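Local coordinates for prenyltransference for protein (Lavandula lanata, PDB 5HC8) that catalyses the head-to-middle joining of two dimethylallyl diphosphate units into lavandulyl diphosphate, as a cis-prenyltransferase-family enzyme that binds magnesium, at residues R145-E150 / H177-I182; A172-H177 / F204-P209. One frame throughout, in Å; residues are numbered along the deposited sequence.

Contact 1. Residues R145-E150 / H177-I182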
ATOM      1  N   ARG A 145      -5.062  -7.799  -2.705  1.00 22.46           N
ATOM      2  CA  ARG A 145      -4.380  -9.086  -2.818  1.00 22.92           C
ATOM      3  C   ARG A 145      -5.080  -9.942  -3.889  1.00 22.63           C
ATOM      4  O   ARG A 145      -4.409 -10.495  -4.726  1.00 22.23           O
ATOM      5  CB  ARG A 145      -4.445  -9.876  -1.495  1.00 25.20           C
ATOM      6  CG  ARG A 145      -3.550  -9.378  -0.405  1.00 26.91           C
ATOM      7  CD  ARG A 145      -2.151  -9.782  -0.611  1.00 26.37           C
ATOM      8  NE  ARG A 145      -1.203  -9.462   0.478  1.00 28.08           N
ATOM      9  CZ  ARG A 145      -0.909 -10.180   1.567  1.00 29.10           C
ATOM     10  NH1 ARG A 145      -1.621 -11.267   1.904  1.00 31.80           N
ATOM     11  NH2 ARG A 145       0.049  -9.756   2.394  1.00 26.97           N
ATOM     12  N   GLU A 146      -6.387  -9.977  -3.842  1.00 23.36           N
ATOM     13  CA  GLU A 146      -7.159 -10.801  -4.770  1.00 25.47           C
ATOM     14  C   GLU A 146      -6.959 -10.352  -6.228  1.00 25.65           C
ATOM     15  O   GLU A 146      -6.809 -11.173  -7.143  1.00 27.31           O
ATOM     16  CB  GLU A 146      -8.615 -10.738  -4.476  1.00 24.70           C
ATOM     17  CG  GLU A 146      -9.095 -11.492  -3.294  1.00 28.57           C
ATOM     18  CD  GLU A 146      -8.720 -10.857  -1.944  1.00 31.82           C
ATOM     19  OE1 GLU A 146      -8.161  -9.731  -1.858  1.00 26.83           O
ATOM     20  OE2 GLU A 146      -9.057 -11.500  -0.930  1.00 30.95           O
ATOM     21  N   ASP A 147      -6.944  -9.034  -6.432  1.00 24.96           N
ATOM     22  CA  ASP A 147      -6.560  -8.442  -7.723  1.00 22.70           C
ATOM     23  C   ASP A 147      -5.212  -8.914  -8.245  1.00 21.33           C
ATOM     24  O   ASP A 147      -5.084  -9.326  -9.414  1.00 25.28           O
ATOM     25  CB  ASP A 147      -6.593  -6.902  -7.583  1.00 23.42           C
ATOM     26  CG  ASP A 147      -6.734  -6.165  -8.879  1.00 26.68           C
ATOM     27  OD1 ASP A 147      -7.014  -6.755  -9.991  1.00 23.74           O
ATOM     28  OD2 ASP A 147      -6.608  -4.897  -8.756  1.00 26.23           O
ATOM     29  N   ILE A 148      -4.147  -8.804  -7.450  1.00 20.99           N
ATOM     30  CA  ILE A 148      -2.896  -9.231  -7.816  1.00 21.29           C
ATOM     31  C   ILE A 148      -2.875 -10.744  -8.155  1.00 26.91           C
ATOM     32  O   ILE A 148      -2.240 -11.175  -9.148  1.00 26.33           O
ATOM     33  CB  ILE A 148      -1.873  -8.892  -6.776  1.00 23.53           C
ATOM     34  CG1 ILE A 148      -1.728  -7.340  -6.679  1.00 23.64           C
ATOM     35  CG2 ILE A 148      -0.520  -9.557  -7.047  1.00 22.38           C
ATOM     36  CD1 ILE A 148      -0.965  -6.930  -5.431  1.00 21.78           C
ATOM     37  N   VAL A 149      -3.499 -11.557  -7.357  1.00 25.94           N
ATOM     38  CA  VAL A 149      -3.452 -13.025  -7.590  1.00 26.05           C
ATOM     39  C   VAL A 149      -4.169 -13.352  -8.901  1.00 25.61           C
ATOM     40  O   VAL A 149      -3.663 -14.116  -9.701  1.00 30.33           O
ATOM     41  CB  VAL A 149      -4.095 -13.799  -6.419  1.00 27.30           C
ATOM     42  CG1 VAL A 149      -4.257 -15.294  -6.756  1.00 29.17           C
ATOM     43  CG2 VAL A 149      -3.279 -13.670  -5.139  1.00 25.46           C
ATOM     44  N   GLU A 150      -5.289 -12.709  -9.141  1.00 26.84           N
ATOM     45  CA  GLU A 150      -6.100 -12.956 -10.331  1.00 29.71           C
ATOM     46  C   GLU A 150      -5.382 -12.461 -11.603  1.00 30.81           C
ATOM     47  O   GLU A 150      -5.387 -13.152 -12.676  1.00 30.22           O
ATOM     48  CB  GLU A 150      -7.480 -12.346 -10.186  1.00 32.68           C
ATOM     49  CG  GLU A 150      -8.326 -12.350 -11.444  1.00 37.80           C
ATOM     50  CD  GLU A 150      -8.633 -13.771 -11.960  1.00 44.18           C
ATOM     51  OE1 GLU A 150      -8.542 -14.706 -11.137  1.00 41.09           O
ATOM     52  OE2 GLU A 150      -8.924 -13.951 -13.182  1.00 40.90           O
ATOM     53  N   HIS A 177      -3.501  -6.635 -16.649  1.00 29.55           N
ATOM     54  CA  HIS A 177      -4.326  -7.778 -16.182  1.00 28.16           C
ATOM     55  C   HIS A 177      -5.020  -7.581 -14.845  1.00 28.54           C
ATOM     56  O   HIS A 177      -5.755  -8.473 -14.387  1.00 29.23           O
ATOM     57  CB  HIS A 177      -3.399  -8.988 -16.180  1.00 30.28           C
ATOM     58  CG  HIS A 177      -3.005  -9.396 -17.565  1.00 31.76           C
ATOM     59  ND1 HIS A 177      -1.837  -8.980 -18.164  1.00 34.10           N
ATOM     60  CD2 HIS A 177      -3.686 -10.110 -18.502  1.00 36.54           C
ATOM     61  CE1 HIS A 177      -1.785  -9.470 -19.398  1.00 36.79           C
ATOM     62  NE2 HIS A 177      -2.891 -10.161 -19.618  1.00 35.46           N
ATOM     63  N   LEU A 178      -4.836  -6.408 -14.236  1.00 27.64           N
ATOM     64  CA  LEU A 178      -5.587  -6.090 -13.011  1.00 27.88           C
ATOM     65  C   LEU A 178      -6.938  -5.641 -13.369  1.00 30.21           C
ATOM     66  O   LEU A 178      -7.219  -5.308 -14.552  1.00 29.97           O
ATOM     67  CB  LEU A 178      -4.848  -4.975 -12.224  1.00 26.08           C
ATOM     68  CG  LEU A 178      -3.479  -5.461 -11.748  1.00 24.57           C
ATOM     69  CD1 LEU A 178      -2.589  -4.265 -11.429  1.00 27.59           C
ATOM     70  CD2 LEU A 178      -3.625  -6.309 -10.464  1.00 23.26           C
ATOM     71  N   MET A 179      -7.790  -5.581 -12.348  1.00 27.45           N
ATOM     72  CA  MET A 179      -9.140  -5.088 -12.466  1.00 27.12           C
ATOM     73  C   MET A 179      -9.224  -3.622 -12.811  1.00 26.00           C
ATOM     74  O   MET A 179     -10.247  -3.208 -13.342  1.00 24.75           O
ATOM     75  CB  MET A 179      -9.975  -5.410 -11.215  1.00 28.69           C
ATOM     76  CG  MET A 179     -10.303  -6.894 -11.106  1.00 31.28           C
ATOM     77  SD  MET A 179     -11.292  -7.278  -9.641  1.00 31.86           S
ATOM     78  CE  MET A 179     -10.040  -7.932  -8.585  1.00 33.64           C
ATOM     79  N   THR A 180      -8.132  -2.853 -12.611  1.00 23.33           N
ATOM     80  CA  THR A 180      -8.137  -1.447 -12.958  1.00 22.82           C
ATOM     81  C   THR A 180      -7.763  -1.258 -14.437  1.00 26.86           C
ATOM     82  O   THR A 180      -7.604  -0.106 -14.873  1.00 25.12           O
ATOM     83  CB  THR A 180      -7.135  -0.706 -12.044  1.00 21.97           C
ATOM     84  OG1 THR A 180      -5.936  -1.509 -11.845  1.00 25.62           O
ATOM     85  CG2 THR A 180      -7.841  -0.448 -10.750  1.00 24.37           C
ATOM     86  N   ASN A 181      -7.640  -2.371 -15.205  1.00 26.38           N
ATOM     87  CA  ASN A 181      -7.330  -2.258 -16.665  1.00 29.75           C
ATOM     88  C   ASN A 181      -8.410  -1.491 -17.466  1.00 29.37           C
ATOM     89  O   ASN A 181      -8.201  -1.083 -18.618  1.00 32.23           O
ATOM     90  CB  ASN A 181      -6.954  -3.611 -17.312  1.00 27.30           C
ATOM     91  CG  ASN A 181      -8.101  -4.571 -17.344  1.00 31.57           C
ATOM     92  OD1 ASN A 181      -9.241  -4.222 -17.127  1.00 31.33           O
ATOM     93  ND2 ASN A 181      -7.760  -5.848 -17.526  1.00 34.10           N
ATOM     94  N   ILE A 182      -9.539  -1.284 -16.863  1.00 28.28           N
ATOM     95  CA  ILE A 182     -10.567  -0.457 -17.441  1.00 32.25           C
ATOM     96  C   ILE A 182     -10.295   1.048 -17.391  1.00 28.29           C
ATOM     97  O   ILE A 182     -11.104   1.786 -17.894  1.00 30.35           O
ATOM     98  CB  ILE A 182     -11.921  -0.748 -16.809  1.00 32.90           C
ATOM     99  CG1 ILE A 182     -11.921  -0.372 -15.297  1.00 34.86           C
ATOM    100  CG2 ILE A 182     -12.336  -2.215 -17.043  1.00 33.89           C
ATOM    101  CD1 ILE A 182     -13.296  -0.177 -14.748  1.00 34.46           C
TER
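D147 reaches out from helix 144-160 and takes the backbone N-H of M179 on its carboxylate. The bond is short and nearly straight: M179 N lies 2.7 Å from D147 OD1, with 169° at the hydrogen, and it arrives on the syn lone pair, the side facing the other oxygen. With CG anti to the backbone N (chi1 -158°), the carboxylate stands out from the helix toward the loop. OD2 is not idle; it is hydrogen-bonded to Y142 OH and to Q207 NE2, so both oxygens of this buried acid have partners and the group is unlikely to turn. L178 and M179 cover its two faces with carbon, CD2 on one and CE on the other. The L178 side chain crosses that of D147 at about a right angle and brings CD2 to 3.5 Å from D147 CG, while its other methyl, CD1, packs on W206. In the undecaprenyl diphosphate synthase-like fold, a parallel sheet flanked by helices, this contact ties the start of helix 144-160 to the loop that leads from helix 171-176 to strand 190-193. M179 curls back over the acid: its chain bends at chi3 (-102°), which places the methyl CE 3.6 Å from D147 CA. The next residue, I148, adds a looser apolar touch, its CG1 4.4 Å from L178 CD2.

Contact 2. Residues A172-H177 / F204-P209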
ATOM      1  N   ALA A 172       4.125  -3.066 -16.960  1.00 32.92           N
ATOM      2  CA  ALA A 172       3.033  -2.707 -17.800  1.00 27.91           C
ATOM      3  C   ALA A 172       2.171  -3.910 -18.137  1.00 29.66           C
ATOM      4  O   ALA A 172       0.954  -3.842 -18.235  1.00 26.55           O
ATOM      5  CB  ALA A 172       3.564  -2.029 -19.086  1.00 35.50           C
ATOM      6  N   THR A 173       2.802  -5.054 -18.353  1.00 30.67           N
ATOM      7  CA  THR A 173       1.998  -6.254 -18.633  1.00 33.28           C
ATOM      8  C   THR A 173       1.153  -6.640 -17.413  1.00 31.11           C
ATOM      9  O   THR A 173      -0.025  -6.953 -17.489  1.00 29.76           O
ATOM     10  CB  THR A 173       2.957  -7.423 -19.020  1.00 37.58           C
ATOM     11  OG1 THR A 173       3.652  -7.031 -20.230  1.00 40.76           O
ATOM     12  CG2 THR A 173       2.154  -8.679 -19.269  1.00 41.06           C
ATOM     13  N   PHE A 174       1.773  -6.502 -16.257  1.00 31.88           N
ATOM     14  CA  PHE A 174       1.081  -6.899 -15.033  1.00 31.10           C
ATOM     15  C   PHE A 174      -0.102  -5.992 -14.801  1.00 29.78           C
ATOM     16  O   PHE A 174      -1.224  -6.433 -14.615  1.00 30.52           O
ATOM     17  CB  PHE A 174       2.079  -6.984 -13.873  1.00 31.69           C
ATOM     18  CG  PHE A 174       1.562  -7.813 -12.745  1.00 31.11           C
ATOM     19  CD1 PHE A 174       0.659  -7.274 -11.866  1.00 30.37           C
ATOM     20  CD2 PHE A 174       1.895  -9.153 -12.649  1.00 33.31           C
ATOM     21  CE1 PHE A 174       0.134  -8.041 -10.849  1.00 33.30           C
ATOM     22  CE2 PHE A 174       1.379  -9.935 -11.611  1.00 30.55           C
ATOM     23  CZ  PHE A 174       0.453  -9.382 -10.756  1.00 33.77           C
ATOM     24  N   GLU A 175       0.100  -4.713 -15.070  1.00 32.06           N
ATOM     25  CA  GLU A 175      -0.930  -3.699 -14.973  1.00 32.42           C
ATOM     26  C   GLU A 175      -2.126  -3.961 -15.868  1.00 32.81           C
ATOM     27  O   GLU A 175      -3.275  -3.787 -15.483  1.00 33.28           O
ATOM     28  CB  GLU A 175      -0.187  -2.382 -15.275  1.00 39.52           C
ATOM     29  CG  GLU A 175      -0.833  -1.014 -15.241  1.00 41.42           C
ATOM     30  CD  GLU A 175      -0.894  -0.449 -13.876  1.00 37.07           C
ATOM     31  OE1 GLU A 175       0.115   0.063 -13.287  1.00 27.73           O
ATOM     32  OE2 GLU A 175      -2.022  -0.592 -13.394  1.00 40.26           O
ATOM     33  N   GLN A 176      -1.901  -4.467 -17.088  1.00 33.35           N
ATOM     34  CA  GLN A 176      -3.038  -4.664 -18.024  1.00 31.27           C
ATOM     35  C   GLN A 176      -3.925  -5.860 -17.649  1.00 29.43           C
ATOM     36  O   GLN A 176      -4.997  -6.060 -18.195  1.00 30.36           O
ATOM     37  CB  GLN A 176      -2.538  -4.974 -19.462  1.00 40.56           C
ATOM     38  CG  GLN A 176      -1.566  -4.003 -20.101  1.00 53.54           C
ATOM     39  CD  GLN A 176      -0.782  -4.687 -21.258  1.00 65.55           C
ATOM     40  OE1 GLN A 176      -1.242  -5.687 -21.845  1.00 80.69           O
ATOM     41  NE2 GLN A 176       0.404  -4.164 -21.573  1.00 73.27           N
ATOM     42  N   HIS A 177      -3.501  -6.635 -16.649  1.00 29.55           N
ATOM     43  CA  HIS A 177      -4.326  -7.778 -16.182  1.00 28.16           C
ATOM     44  C   HIS A 177      -5.020  -7.581 -14.845  1.00 28.54           C
ATOM     45  O   HIS A 177      -5.755  -8.473 -14.387  1.00 29.23           O
ATOM     46  CB  HIS A 177      -3.399  -8.988 -16.180  1.00 30.28           C
ATOM     47  CG  HIS A 177      -3.005  -9.396 -17.565  1.00 31.76           C
ATOM     48  ND1 HIS A 177      -1.837  -8.980 -18.164  1.00 34.10           N
ATOM     49  CD2 HIS A 177      -3.686 -10.110 -18.502  1.00 36.54           C
ATOM     50  CE1 HIS A 177      -1.785  -9.470 -19.398  1.00 36.79           C
ATOM     51  NE2 HIS A 177      -2.891 -10.161 -19.618  1.00 35.46           N
ATOM     52  N   PHE A 204      -6.663  -1.413  -2.863  1.00 21.72           N
ATOM     53  CA  PHE A 204      -5.537  -1.410  -3.766  1.00 23.95           C
ATOM     54  C   PHE A 204      -4.208  -1.574  -3.073  1.00 21.10           C
ATOM     55  O   PHE A 204      -3.903  -0.943  -2.031  1.00 22.64           O
ATOM     56  CB  PHE A 204      -5.434  -0.036  -4.541  1.00 25.83           C
ATOM     57  CG  PHE A 204      -6.566   0.312  -5.465  1.00 23.35           C
ATOM     58  CD1 PHE A 204      -7.192  -0.612  -6.268  1.00 24.13           C
ATOM     59  CD2 PHE A 204      -6.983   1.644  -5.575  1.00 26.93           C
ATOM     60  CE1 PHE A 204      -8.231  -0.252  -7.084  1.00 25.21           C
ATOM     61  CE2 PHE A 204      -8.027   2.032  -6.444  1.00 27.06           C
ATOM     62  CZ  PHE A 204      -8.652   1.078  -7.231  1.00 26.10           C
ATOM     63  N   LEU A 205      -3.323  -2.335  -3.702  1.00 22.18           N
ATOM     64  CA  LEU A 205      -1.974  -2.492  -3.233  1.00 21.23           C
ATOM     65  C   LEU A 205      -1.056  -2.154  -4.405  1.00 22.09           C
ATOM     66  O   LEU A 205      -0.302  -1.214  -4.307  1.00 24.75           O
ATOM     67  CB  LEU A 205      -1.711  -3.943  -2.723  1.00 21.16           C
ATOM     68  CG  LEU A 205      -2.602  -4.317  -1.506  1.00 18.87           C
ATOM     69  CD1 LEU A 205      -2.349  -5.803  -1.169  1.00 18.84           C
ATOM     70  CD2 LEU A 205      -2.339  -3.477  -0.314  1.00 21.23           C
ATOM     71  N   TRP A 206      -1.094  -2.933  -5.517  1.00 19.31           N
ATOM     72  CA  TRP A 206      -0.301  -2.630  -6.690  1.00 20.69           C
ATOM     73  C   TRP A 206      -0.448  -1.142  -7.107  1.00 20.25           C
ATOM     74  O   TRP A 206       0.540  -0.508  -7.537  1.00 24.50           O
ATOM     75  CB  TRP A 206      -0.719  -3.504  -7.858  1.00 22.35           C
ATOM     76  CG  TRP A 206      -0.120  -3.094  -9.161  1.00 22.78           C
ATOM     77  CD1 TRP A 206      -0.540  -2.095  -9.988  1.00 20.74           C
ATOM     78  CD2 TRP A 206       1.082  -3.639  -9.745  1.00 21.44           C
ATOM     79  NE1 TRP A 206       0.307  -2.010 -11.073  1.00 24.58           N
ATOM     80  CE2 TRP A 206       1.317  -2.940 -10.943  1.00 23.70           C
ATOM     81  CE3 TRP A 206       1.934  -4.681  -9.404  1.00 23.98           C
ATOM     82  CZ2 TRP A 206       2.388  -3.263 -11.781  1.00 24.69           C
ATOM     83  CZ3 TRP A 206       3.031  -4.923 -10.161  1.00 27.42           C
ATOM     84  CH2 TRP A 206       3.218  -4.266 -11.388  1.00 26.01           C
ATOM     85  N   GLN A 207      -1.671  -0.674  -6.992  1.00 21.03           N
ATOM     86  CA  GLN A 207      -2.042   0.655  -7.445  1.00 21.73           C
ATOM     87  C   GLN A 207      -1.451   1.816  -6.682  1.00 22.34           C
ATOM     88  O   GLN A 207      -1.559   2.949  -7.187  1.00 19.48           O
ATOM     89  CB  GLN A 207      -3.565   0.797  -7.636  1.00 21.04           C
ATOM     90  CG  GLN A 207      -4.168  -0.105  -8.707  1.00 22.95           C
ATOM     91  CD  GLN A 207      -4.477  -1.558  -8.295  1.00 24.84           C
ATOM     92  OE1 GLN A 207      -4.119  -2.019  -7.177  1.00 24.97           O
ATOM     93  NE2 GLN A 207      -5.147  -2.294  -9.197  1.00 24.77           N
ATOM     94  N   LEU A 208      -0.829   1.586  -5.535  1.00 22.81           N
ATOM     95  CA  LEU A 208      -0.516   2.665  -4.564  1.00 22.38           C
ATOM     96  C   LEU A 208       0.922   3.097  -4.334  1.00 20.37           C
ATOM     97  O   LEU A 208       1.160   3.686  -3.294  1.00 23.12           O
ATOM     98  CB  LEU A 208      -1.154   2.307  -3.168  1.00 22.58           C
ATOM     99  CG  LEU A 208      -2.665   2.103  -3.134  1.00 22.62           C
ATOM    100  CD1 LEU A 208      -3.077   2.007  -1.645  1.00 23.48           C
ATOM    101  CD2 LEU A 208      -3.450   3.249  -3.777  1.00 24.43           C
ATOM    102  N   PRO A 209       1.916   2.800  -5.257  1.00 21.03           N
ATOM    103  CA  PRO A 209       3.324   3.060  -4.920  1.00 22.06           C
ATOM    104  C   PRO A 209       3.600   4.546  -4.664  1.00 22.43           C
ATOM    105  O   PRO A 209       4.393   4.835  -3.790  1.00 23.48           O
ATOM    106  CB  PRO A 209       4.124   2.542  -6.154  1.00 21.93           C
ATOM    107  CG  PRO A 209       3.126   2.470  -7.271  1.00 24.57           C
ATOM    108  CD  PRO A 209       1.775   2.267  -6.625  1.00 24.53           C
TER
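F174 lays its ring across the six-membered ring of W206 in an offset stack, the centroids 4.9 Å apart and the planes inclined by 27°. The nearest atoms are F174 CD1 and W206 CZ3, 3.7 Å apart, with CD1 over one face of the indole but displaced toward its rim. At the edge of the same indole, NE1 donates to E175 OE1 across 3.0 Å, and the bond is almost straight at 174°. The oxygen lies practically in the indole plane, whereas the donor meets the carboxylate from above its own plane. E175 gets there by a bent chain: CG is anti to the backbone N, and the turn at chi2 (83°) swings the acid round to the tryptophan. W206 occupies the second position of a type I beta turn, closed by L208 N to L205 O at 3.1 Å, in the loop between strands 190-193 and 212-215. Helix 171-176 thus packs through two successive residues on one indole, at the dimer interface. W206 also forms a cation-pi contact with R145 of the second subunit, and its backbone O accepts a hydrogen bond from NE of that arginine. A leucine in place of this tryptophan would probably leave E175 OE1 without the indole N-H and F174 without its flat partner, opening a gap beside helix 171-176.

Both contacts are buried, on the same side of the chain's centre, and meet in the chain at H177, which takes no part in either. Contact 1 fixes the loop after helix 171-176 to helix 144-160; contact 2 fixes helix 171-176 itself to the loop before strand 212-215. Their chemistry differs: in contact 1 a side-chain carboxylate takes a backbone N-H amid aliphatic carbon, while contact 2 relies on ring stacking and an indole N-H. They meet directly at two probable hydrogen bonds, T180 OG1 to Q207 NE2 and N181 ND2 to Q176 O, both 2.9 Å. Each also reaches the dimer partner: V149 packs on W206, and F174 on A152, of the second subunit.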